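PDB 3QOC: putative metallopeptidase from Corynebacterium diphtheriae, which probably acts as a metal-dependent aminopeptidase, of which this chain is the N-terminal creatinase/prolidase-like domain. Local coordinates for residues S91-N94 with G95-V99; I60-G64 with R65-Q69; S41-G45 with S46-L50; T68-A71 with E72-D76. All coordinates share one frame; numbering follows the deposited sequence.

Contact 1 of 4, residues S91-N94 with G95-V99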
loop_
_atom_site.group_PDB
_atom_site.type_symbol
_atom_site.label_atom_id
_atom_site.label_comp_id
_atom_site.label_asym_id
_atom_site.label_seq_id
_atom_site.Cartn_x
_atom_site.Cartn_y
_atom_site.Cartn_z
ATOM N N SER A 91 1.615 10.483 3.948
ATOM C CA SER A 91 1.779 11.612 4.864
ATOM C C SER A 91 1.459 11.192 6.302
ATOM O O SER A 91 1.786 11.872 7.254
ATOM C CB SER A 91 0.898 12.781 4.401
ATOM O OG SER A 91 0.152 13.256 5.490
ATOM N N ASP A 92 0.760 10.080 6.448
ATOM C CA ASP A 92 0.426 9.555 7.786
ATOM C C ASP A 92 1.514 8.673 8.458
ATOM O O ASP A 92 1.358 8.267 9.599
ATOM C CB ASP A 92 -0.920 8.846 7.736
ATOM C CG ASP A 92 -2.084 9.810 8.012
ATOM O OD1 ASP A 92 -1.873 11.049 8.109
ATOM O OD2 ASP A 92 -3.221 9.343 8.138
ATOM N N ILE A 93 2.587 8.382 7.735
ATOM C CA ILE A 93 3.673 7.599 8.261
ATOM C C ILE A 93 4.606 8.483 9.090
ATOM O O ILE A 93 5.049 9.545 8.607
ATOM C CB ILE A 93 4.463 6.974 7.144
ATOM C CG1 ILE A 93 3.557 6.049 6.367
ATOM C CG2 ILE A 93 5.624 6.166 7.680
ATOM C CD1 ILE A 93 4.263 5.420 5.314
ATOM N N ASN A 94 4.881 8.047 10.319
ATOM C CA ASN A 94 5.822 8.730 11.245
ATOM C C ASN A 94 7.199 8.037 11.149
ATOM O O ASN A 94 7.282 6.822 11.306
ATOM C CB ASN A 94 5.332 8.661 12.687
ATOM C CG ASN A 94 3.799 8.651 12.817
ATOM O OD1 ASN A 94 3.153 7.564 12.864
ATOM N ND2 ASN A 94 3.204 9.856 12.948
ATOM N N GLY A 95 8.264 8.789 10.869
ATOM C CA GLY A 95 9.572 8.186 10.599
ATOM C C GLY A 95 10.221 7.597 11.828
ATOM O O GLY A 95 9.702 7.731 12.931
ATOM N N PRO A 96 11.373 6.945 11.670
ATOM C CA PRO A 96 12.067 6.683 10.481
ATOM C C PRO A 96 11.531 5.413 9.810
ATOM O O PRO A 96 11.157 4.469 10.506
ATOM C CB PRO A 96 13.518 6.505 10.938
ATOM C CG PRO A 96 13.489 6.346 12.389
ATOM C CD PRO A 96 12.083 6.404 12.850
ATOM N N LYS A 97 11.503 5.403 8.477
ATOM C CA LYS A 97 10.898 4.295 7.720
ATOM C C LYS A 97 11.431 4.397 6.305
ATOM O O LYS A 97 11.480 5.502 5.742
ATOM C CB LYS A 97 9.353 4.398 7.733
ATOM C CG LYS A 97 8.486 3.074 7.629
ATOM C CD LYS A 97 8.128 2.445 9.011
ATOM C CE LYS A 97 6.632 1.918 9.138
ATOM N NZ LYS A 97 6.316 0.383 8.968
ATOM N N ARG A 98 11.835 3.255 5.744
ATOM C CA ARG A 98 12.114 3.116 4.342
ATOM C C ARG A 98 10.906 2.518 3.683
ATOM O O ARG A 98 10.457 1.395 4.018
ATOM C CB ARG A 98 13.347 2.252 4.118
ATOM C CG ARG A 98 14.606 2.871 4.767
ATOM C CD ARG A 98 15.836 1.936 4.833
ATOM N NE ARG A 98 16.143 1.318 3.524
ATOM C CZ ARG A 98 16.982 1.784 2.571
ATOM N NH1 ARG A 98 17.694 2.933 2.717
ATOM N NH2 ARG A 98 17.106 1.070 1.427
ATOM N N VAL A 99 10.346 3.292 2.751
ATOM C CA VAL A 99 9.093 2.928 2.090
ATOM C C VAL A 99 9.375 2.705 0.614
ATOM O O VAL A 99 9.786 3.637 -0.071
ATOM C CB VAL A 99 8.052 4.006 2.233
ATOM C CG1 VAL A 99 6.758 3.590 1.473
ATOM C CG2 VAL A 99 7.764 4.202 3.671
#

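Contact 2 of 4, residues I60-G64 with R65-Q69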
loop_
_atom_site.group_PDB
_atom_site.type_symbol
_atom_site.label_atom_id
_atom_site.label_comp_id
_atom_site.label_asym_id
_atom_site.label_seq_id
_atom_site.Cartn_x
_atom_site.Cartn_y
_atom_site.Cartn_z
ATOM N N ILE A 60 -5.183 0.845 3.729
ATOM C CA ILE A 60 -5.637 0.967 2.389
ATOM C C ILE A 60 -6.368 2.296 2.247
ATOM O O ILE A 60 -6.923 2.846 3.202
ATOM C CB ILE A 60 -6.491 -0.223 1.992
ATOM C CG1 ILE A 60 -6.650 -0.232 0.479
ATOM C CG2 ILE A 60 -7.862 -0.206 2.715
ATOM C CD1 ILE A 60 -7.269 -1.619 -0.055
ATOM N N SER A 61 -6.259 2.907 1.083
ATOM C CA SER A 61 -6.919 4.195 0.937
ATOM C C SER A 61 -7.722 4.271 -0.355
ATOM O O SER A 61 -7.329 3.730 -1.343
ATOM C CB SER A 61 -5.844 5.288 0.931
ATOM O OG SER A 61 -6.461 6.527 0.677
ATOM N N THR A 62 -8.826 5.010 -0.339
ATOM C CA THR A 62 -9.625 5.175 -1.547
ATOM C C THR A 62 -10.470 6.460 -1.399
ATOM O O THR A 62 -10.479 7.074 -0.308
ATOM C CB THR A 62 -10.484 3.972 -1.828
ATOM O OG1 THR A 62 -11.006 4.083 -3.160
ATOM C CG2 THR A 62 -11.658 3.878 -0.852
ATOM N N ASP A 63 -11.106 6.892 -2.487
ATOM C CA ASP A 63 -11.966 8.083 -2.452
ATOM C C ASP A 63 -13.360 7.797 -1.905
ATOM O O ASP A 63 -13.738 6.650 -1.611
ATOM C CB ASP A 63 -12.036 8.728 -3.854
ATOM C CG ASP A 63 -12.621 7.812 -4.864
ATOM O OD1 ASP A 63 -13.859 7.641 -4.811
ATOM O OD2 ASP A 63 -11.854 7.210 -5.677
ATOM N N GLY A 64 -14.161 8.847 -1.776
ATOM C CA GLY A 64 -15.464 8.740 -1.112
ATOM C C GLY A 64 -16.454 7.879 -1.850
ATOM O O GLY A 64 -17.349 7.287 -1.248
ATOM N N ARG A 65 -16.288 7.748 -3.157
ATOM C CA ARG A 65 -17.196 6.877 -3.928
ATOM C C ARG A 65 -17.082 5.410 -3.509
ATOM O O ARG A 65 -18.048 4.639 -3.616
ATOM C CB ARG A 65 -16.997 7.128 -5.432
ATOM C CG ARG A 65 -16.883 5.978 -6.290
ATOM C CD ARG A 65 -16.249 6.462 -7.639
ATOM N NE ARG A 65 -14.814 6.769 -7.520
ATOM C CZ ARG A 65 -13.933 6.589 -8.504
ATOM N NH1 ARG A 65 -14.306 6.157 -9.728
ATOM N NH2 ARG A 65 -12.650 6.849 -8.264
ATOM N N TYR A 66 -15.941 5.027 -2.938
ATOM C CA TYR A 66 -15.680 3.619 -2.708
ATOM C C TYR A 66 -15.615 3.223 -1.211
ATOM O O TYR A 66 -15.246 2.099 -0.904
ATOM C CB TYR A 66 -14.433 3.235 -3.393
ATOM C CG TYR A 66 -14.410 3.113 -4.899
ATOM C CD1 TYR A 66 -15.251 2.306 -5.553
ATOM C CD2 TYR A 66 -13.459 3.773 -5.634
ATOM C CE1 TYR A 66 -15.162 2.144 -6.927
ATOM C CE2 TYR A 66 -13.354 3.605 -6.973
ATOM C CZ TYR A 66 -14.223 2.804 -7.626
ATOM O OH TYR A 66 -14.107 2.567 -8.999
ATOM N N ILE A 67 -15.967 4.124 -0.295
ATOM C CA ILE A 67 -15.878 3.814 1.152
ATOM C C ILE A 67 -16.747 2.658 1.581
ATOM O O ILE A 67 -16.297 1.771 2.312
ATOM C CB ILE A 67 -16.197 5.044 1.996
ATOM C CG1 ILE A 67 -15.126 6.103 1.742
ATOM C CG2 ILE A 67 -16.179 4.782 3.576
ATOM C CD1 ILE A 67 -13.761 5.625 2.000
ATOM N N THR A 68 -17.987 2.638 1.129
ATOM C CA THR A 68 -18.834 1.502 1.410
ATOM C C THR A 68 -18.242 0.280 0.739
ATOM O O THR A 68 -18.093 -0.709 1.367
ATOM C CB THR A 68 -20.302 1.745 1.012
ATOM O OG1 THR A 68 -20.853 2.785 1.833
ATOM C CG2 THR A 68 -21.161 0.472 1.191
ATOM N N GLN A 69 -17.818 0.338 -0.517
ATOM C CA GLN A 69 -17.405 -0.893 -1.161
ATOM C C GLN A 69 -16.135 -1.503 -0.513
ATOM O O GLN A 69 -15.982 -2.698 -0.511
ATOM C CB GLN A 69 -17.154 -0.642 -2.638
ATOM C CG GLN A 69 -16.564 -1.828 -3.427
ATOM C CD GLN A 69 -16.367 -1.510 -4.928
ATOM O OE1 GLN A 69 -15.375 -1.947 -5.548
ATOM N NE2 GLN A 69 -17.275 -0.742 -5.501
#

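Contact 3 of 4, residues S41-G45 with S46-L50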
loop_
_atom_site.group_PDB
_atom_site.type_symbol
_atom_site.label_atom_id
_atom_site.label_comp_id
_atom_site.label_asym_id
_atom_site.label_seq_id
_atom_site.Cartn_x
_atom_site.Cartn_y
_atom_site.Cartn_z
ATOM N N SER A 41 -5.558 -7.363 -1.957
ATOM C CA SER A 41 -6.639 -6.989 -1.019
ATOM C C SER A 41 -8.013 -7.463 -1.385
ATOM O O SER A 41 -8.822 -7.673 -0.496
ATOM C CB SER A 41 -6.713 -5.461 -0.902
ATOM O OG SER A 41 -7.186 -4.926 -2.138
ATOM N N GLY A 42 -8.318 -7.649 -2.658
ATOM C CA GLY A 42 -9.708 -7.998 -3.024
ATOM C C GLY A 42 -10.509 -6.764 -3.504
ATOM O O GLY A 42 -11.651 -6.897 -4.007
ATOM N N PHE A 43 -9.918 -5.562 -3.381
ATOM C CA PHE A 43 -10.645 -4.327 -3.775
ATOM C C PHE A 43 -10.589 -4.234 -5.267
ATOM O O PHE A 43 -9.506 -4.281 -5.826
ATOM C CB PHE A 43 -10.022 -3.098 -3.175
ATOM C CG PHE A 43 -10.632 -1.815 -3.628
ATOM C CD1 PHE A 43 -11.951 -1.515 -3.342
ATOM C CD2 PHE A 43 -9.883 -0.923 -4.410
ATOM C CE1 PHE A 43 -12.519 -0.296 -3.735
ATOM C CE2 PHE A 43 -10.455 0.311 -4.845
ATOM C CZ PHE A 43 -11.776 0.625 -4.504
ATOM N N THR A 44 -11.759 -4.167 -5.913
ATOM C CA THR A 44 -11.877 -4.108 -7.376
ATOM C C THR A 44 -12.145 -2.692 -7.959
ATOM O O THR A 44 -12.393 -2.566 -9.115
ATOM C CB THR A 44 -13.013 -5.010 -7.873
ATOM O OG1 THR A 44 -14.259 -4.563 -7.330
ATOM C CG2 THR A 44 -12.803 -6.474 -7.427
ATOM N N GLY A 45 -12.131 -1.639 -7.168
ATOM C CA GLY A 45 -12.408 -0.313 -7.733
ATOM C C GLY A 45 -11.228 0.248 -8.516
ATOM O O GLY A 45 -10.203 -0.413 -8.682
ATOM N N SER A 46 -11.354 1.488 -8.972
ATOM C CA SER A 46 -10.468 2.048 -9.966
ATOM C C SER A 46 -9.554 3.113 -9.371
ATOM O O SER A 46 -8.776 3.725 -10.101
ATOM C CB SER A 46 -11.318 2.681 -11.070
ATOM O OG SER A 46 -12.205 3.657 -10.492
ATOM N N ASN A 47 -9.621 3.345 -8.067
ATOM C CA ASN A 47 -8.698 4.297 -7.433
ATOM C C ASN A 47 -8.447 3.823 -6.002
ATOM O O ASN A 47 -9.397 3.594 -5.259
ATOM C CB ASN A 47 -9.317 5.711 -7.460
ATOM C CG ASN A 47 -8.467 6.743 -6.703
ATOM O OD1 ASN A 47 -7.257 6.808 -6.872
ATOM N ND2 ASN A 47 -9.112 7.561 -5.913
ATOM N N ALA A 48 -7.173 3.584 -5.677
ATOM C CA ALA A 48 -6.730 3.092 -4.379
ATOM C C ALA A 48 -5.238 3.247 -4.263
ATOM O O ALA A 48 -4.520 3.355 -5.287
ATOM C CB ALA A 48 -7.154 1.585 -4.139
ATOM N N ALA A 49 -4.786 3.171 -3.015
ATOM C CA ALA A 49 -3.338 2.956 -2.692
ATOM C C ALA A 49 -3.308 2.107 -1.465
ATOM O O ALA A 49 -4.289 2.067 -0.722
ATOM C CB ALA A 49 -2.611 4.279 -2.466
ATOM N N LEU A 50 -2.226 1.376 -1.260
ATOM C CA LEU A 50 -2.176 0.287 -0.271
ATOM C C LEU A 50 -0.759 0.225 0.307
ATOM O O LEU A 50 0.193 0.196 -0.443
ATOM C CB LEU A 50 -2.476 -1.082 -0.899
ATOM C CG LEU A 50 -2.287 -2.333 -0.008
ATOM C CD1 LEU A 50 -3.221 -2.241 1.181
ATOM C CD2 LEU A 50 -2.541 -3.676 -0.715
#

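Contact 4 of 4, residues T68-A71 with E72-D76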
loop_
_atom_site.group_PDB
_atom_site.type_symbol
_atom_site.label_atom_id
_atom_site.label_comp_id
_atom_site.label_asym_id
_atom_site.label_seq_id
_atom_site.Cartn_x
_atom_site.Cartn_y
_atom_site.Cartn_z
ATOM N N THR A 68 -17.987 2.638 1.129
ATOM C CA THR A 68 -18.834 1.502 1.410
ATOM C C THR A 68 -18.242 0.280 0.739
ATOM O O THR A 68 -18.093 -0.709 1.367
ATOM C CB THR A 68 -20.302 1.745 1.012
ATOM O OG1 THR A 68 -20.853 2.785 1.833
ATOM C CG2 THR A 68 -21.161 0.472 1.191
ATOM N N GLN A 69 -17.818 0.338 -0.517
ATOM C CA GLN A 69 -17.405 -0.893 -1.161
ATOM C C GLN A 69 -16.135 -1.503 -0.513
ATOM O O GLN A 69 -15.982 -2.698 -0.511
ATOM C CB GLN A 69 -17.154 -0.642 -2.638
ATOM C CG GLN A 69 -16.564 -1.828 -3.427
ATOM C CD GLN A 69 -16.367 -1.510 -4.928
ATOM O OE1 GLN A 69 -15.375 -1.947 -5.548
ATOM N NE2 GLN A 69 -17.275 -0.742 -5.501
ATOM N N ILE A 70 -15.192 -0.670 -0.090
ATOM C CA ILE A 70 -13.924 -1.140 0.448
ATOM C C ILE A 70 -14.088 -1.784 1.833
ATOM O O ILE A 70 -13.414 -2.717 2.156
ATOM C CB ILE A 70 -12.821 -0.009 0.435
ATOM C CG1 ILE A 70 -11.420 -0.610 0.321
ATOM C CG2 ILE A 70 -12.866 0.907 1.610
ATOM C CD1 ILE A 70 -10.406 0.412 -0.341
ATOM N N ALA A 71 -15.012 -1.284 2.617
ATOM C CA ALA A 71 -15.372 -1.929 3.849
ATOM C C ALA A 71 -15.977 -3.281 3.585
ATOM O O ALA A 71 -15.661 -4.228 4.304
ATOM C CB ALA A 71 -16.361 -1.022 4.686
ATOM N N GLU A 72 -16.767 -3.414 2.521
ATOM C CA GLU A 72 -17.345 -4.692 2.141
ATOM C C GLU A 72 -16.338 -5.641 1.471
ATOM O O GLU A 72 -16.278 -6.810 1.811
ATOM C CB GLU A 72 -18.637 -4.460 1.290
ATOM C CG GLU A 72 -18.957 -5.559 0.305
ATOM C CD GLU A 72 -20.377 -5.557 -0.249
ATOM O OE1 GLU A 72 -20.968 -4.465 -0.506
ATOM O OE2 GLU A 72 -20.888 -6.685 -0.472
ATOM N N GLN A 73 -15.495 -5.151 0.564
ATOM C CA GLN A 73 -14.597 -6.037 -0.117
ATOM C C GLN A 73 -13.292 -6.286 0.655
ATOM O O GLN A 73 -12.629 -7.275 0.421
ATOM C CB GLN A 73 -14.242 -5.507 -1.501
ATOM C CG GLN A 73 -15.375 -5.510 -2.470
ATOM C CD GLN A 73 -14.886 -5.107 -3.825
ATOM O OE1 GLN A 73 -14.115 -4.127 -3.945
ATOM N NE2 GLN A 73 -15.214 -5.911 -4.841
ATOM N N VAL A 74 -12.924 -5.381 1.558
ATOM C CA VAL A 74 -11.685 -5.508 2.255
ATOM C C VAL A 74 -11.949 -5.288 3.759
ATOM O O VAL A 74 -11.574 -4.271 4.288
ATOM C CB VAL A 74 -10.646 -4.504 1.762
ATOM C CG1 VAL A 74 -9.294 -4.829 2.401
ATOM C CG2 VAL A 74 -10.557 -4.471 0.172
ATOM N N PRO A 75 -12.573 -6.279 4.442
ATOM C CA PRO A 75 -13.014 -6.005 5.805
ATOM C C PRO A 75 -11.883 -6.132 6.827
ATOM O O PRO A 75 -12.078 -5.694 7.943
ATOM C CB PRO A 75 -14.176 -7.006 6.037
ATOM C CG PRO A 75 -13.861 -8.197 5.057
ATOM C CD PRO A 75 -13.159 -7.491 3.878
ATOM N N ASP A 76 -10.697 -6.570 6.387
ATOM C CA ASP A 76 -9.539 -6.840 7.226
ATOM C C ASP A 76 -8.408 -5.781 7.166
ATOM O O ASP A 76 -7.357 -5.934 7.861
ATOM C CB ASP A 76 -8.981 -8.282 6.940
ATOM C CG ASP A 76 -8.691 -8.528 5.441
ATOM O OD1 ASP A 76 -9.127 -7.676 4.604
ATOM O OD2 ASP A 76 -8.033 -9.578 5.080
#

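Contact 1 of 4, residues S91-N94 with G95-V99
The cis peptide between Gly95 and Pro96 is the flat group of this corner, and O of Asn94 makes a loose approach to it, 4.1 Å from N of Pro96. The end of the Asn94 side chain leads away, CB of Pro96 points away, and the flat groups carry no stacking here. What touches instead is aliphatic. Ile93 divides its two branches between two partners: the methyl CG2 meets CB of Lys97 at 4.1 Å, while CD1 meets CG2 of Val99 at 4.1 Å. The branch toward Val99 is fully stretched, with CD1 anti to CA (chi2 -179°), which carries it past Lys97 to the next residue on the same side of the strand. Here the chain leaves helix 85-91, which leads from edge strand 78-81 past three strands of the mixed sheet, and enters strand 97-102 between parallel strands 28-31 and 122-127. Ile93 and Val99 also both touch Ile51 and Val122, extending the apolar packing onto strands 49-53 and 122-127. Lys97 contributes its CB to the contact, whereas its bent chain takes NZ off to a hydrogen bond with OD1 of Asn53. Asp92, just upstream, forms a salt bridge with Arg59.

Contact 2 of 4, residues I60-G64 with R65-Q69
Arg65 grips Asp63 side-on at the start of helix 67-73. NE of Arg65 reaches OD1 of Asp63 at 3.0 Å in an almost straight bond (173°), and NH2 of Arg65 reaches OD2 of Asp63 at 2.7 Å. Both oxygens are met on their syn side but out of plane, the two flat groups being 23° apart. CG of Asp63 stands between the backbone N and the carbonyl carbon (chi1 61°), which turns the carboxylate toward Arg65. CE2 of Tyr66 lies over one guanidinium face, 3.4 Å above the plane of Arg65. The anti lone pair of Asp63 OD1 takes N of Arg65 at 2.9 Å, an Asx turn, while N of Tyr66 bonds O of Asp63 at 3.0 Å, closing a type I beta turn. Gly64 and Arg65 are exposed; the Thr62 side is buried and packed, with OG1 of Thr62 3.5 Å from CD2 of Tyr66 and CG2 of Thr62 4.0 Å from CD1 of Ile67. From the loop leading into strand 49-53, Asn47 bonds Thr62 and Asp63, and Ser46 the Tyr66 hydroxyl. Within the beta-alpha-beta unit 58-62, 67-73, 78-81, this corner joins the first strand to its helix, and Ile67 reaches Met81 on the second strand.

Contact 3 of 4, residues S41-G45 with S46-L50
Phe43 closes the loop between helix 34-41 and strand 49-53, which opens with an ST turn at the helix end, by laying its ring against the residues that lead into the strand. CE2 of Phe43 is 3.6 Å from CB of Ala48 and 3.5 Å from O of Asn47, both approaching the ring obliquely. The peptide nitrogen of Gly45, which has no side chain, sits over the centre of one ring face, 3.3 Å above the plane of Phe43, so the backbone folds across the ring before turning into the strand. Phe43 has CG anti to the backbone N (chi1 175°), which carries the ring toward Asn47 and Ala48. Further out, Tyr66 meets Phe43 edge-to-face, and Ile70 and Val74 also touch the ring; it thus lies between its own loop and the helix 67-73 region. Ala48 in turn packs on Ile37 of helix 34-41. What sets the Phe43 backbone is the end of that helix. Ser41, the last helical residue, forms the ST turn, its hydroxyl also bonded to the carbonyl of Ile37, and Gly42 after it has positive phi (99°). In that turn, N of Phe43 donates to OG of Ser41 at 3.1 Å in a nearly straight bond (167°).

Contact 4 of 4, residues T68-A71 with E72-D76
Glu72, Gln73 and Val74 each take up a carbonyl from one turn earlier, the backbone bonds of an alpha helix in its last turns. N of Glu72 lies 3.2 Å from O of Thr68. N of Gln73 comes to 2.7 Å from O of Gln69, and N of Val74 to 2.8 Å from O of Ile70. Val74 is the first residue to leave helical angles. Past it, CA of Pro75 lies 3.5 Å from O of Ala71, a van der Waals contact: a proline nitrogen has no hydrogen to offer, and the series of helical bonds ends here.

The apolar packing lies on the inward face of the helix. Ile70 and Val74 run side by side and point the same way, with CG1 of Ile70 4.0 Å from CG2 of Val74. In Ile70 a chi1 of -152° turns CG1 roughly opposite the backbone N, and the longer branch comes to lie alongside Val74.

Polar side chains form a third group. Gln69 and Gln73, one turn apart, hold their amide planes at right angles; their aliphatic parts meet with CG of Gln73 4.0 Å from CG of Gln69. NE2 of Gln73 is hydrogen-bonded to the Thr44 hydroxyl.

Within the fold, this helix end rests on Phe43 of the loop between helix 34-41 and strand 49-53, and on strand 58-62, where Ile70 touches Ile60 and Thr62. Beyond it Asp76 forms a salt bridge with Arg14 of helix 9-19, just before the chain enters strand 78-81.

How the contacts relate
From the N terminus, contact 3 comes first and closes the loop from helix 34-41 into strand 49-53. Contact 2 turns the neighbouring antiparallel strand 58-62 into helix 67-73, and contact 4 finishes that helix. Contact 1 follows, leading helix 85-91 into strand 97-102. None nests in or crosses another: they run in series, contacts 2 and 4 overlapping at their shared residues, Thr68 and Gln69. Contacts 2, 3 and 4 form a cluster with centres 8 to 10 Å apart, tying one end of strands 49-53 and 58-62 to helix 67-73. Contact 1 reaches the same sheet but touches none of them, its centre about 21 Å from that of contact 3.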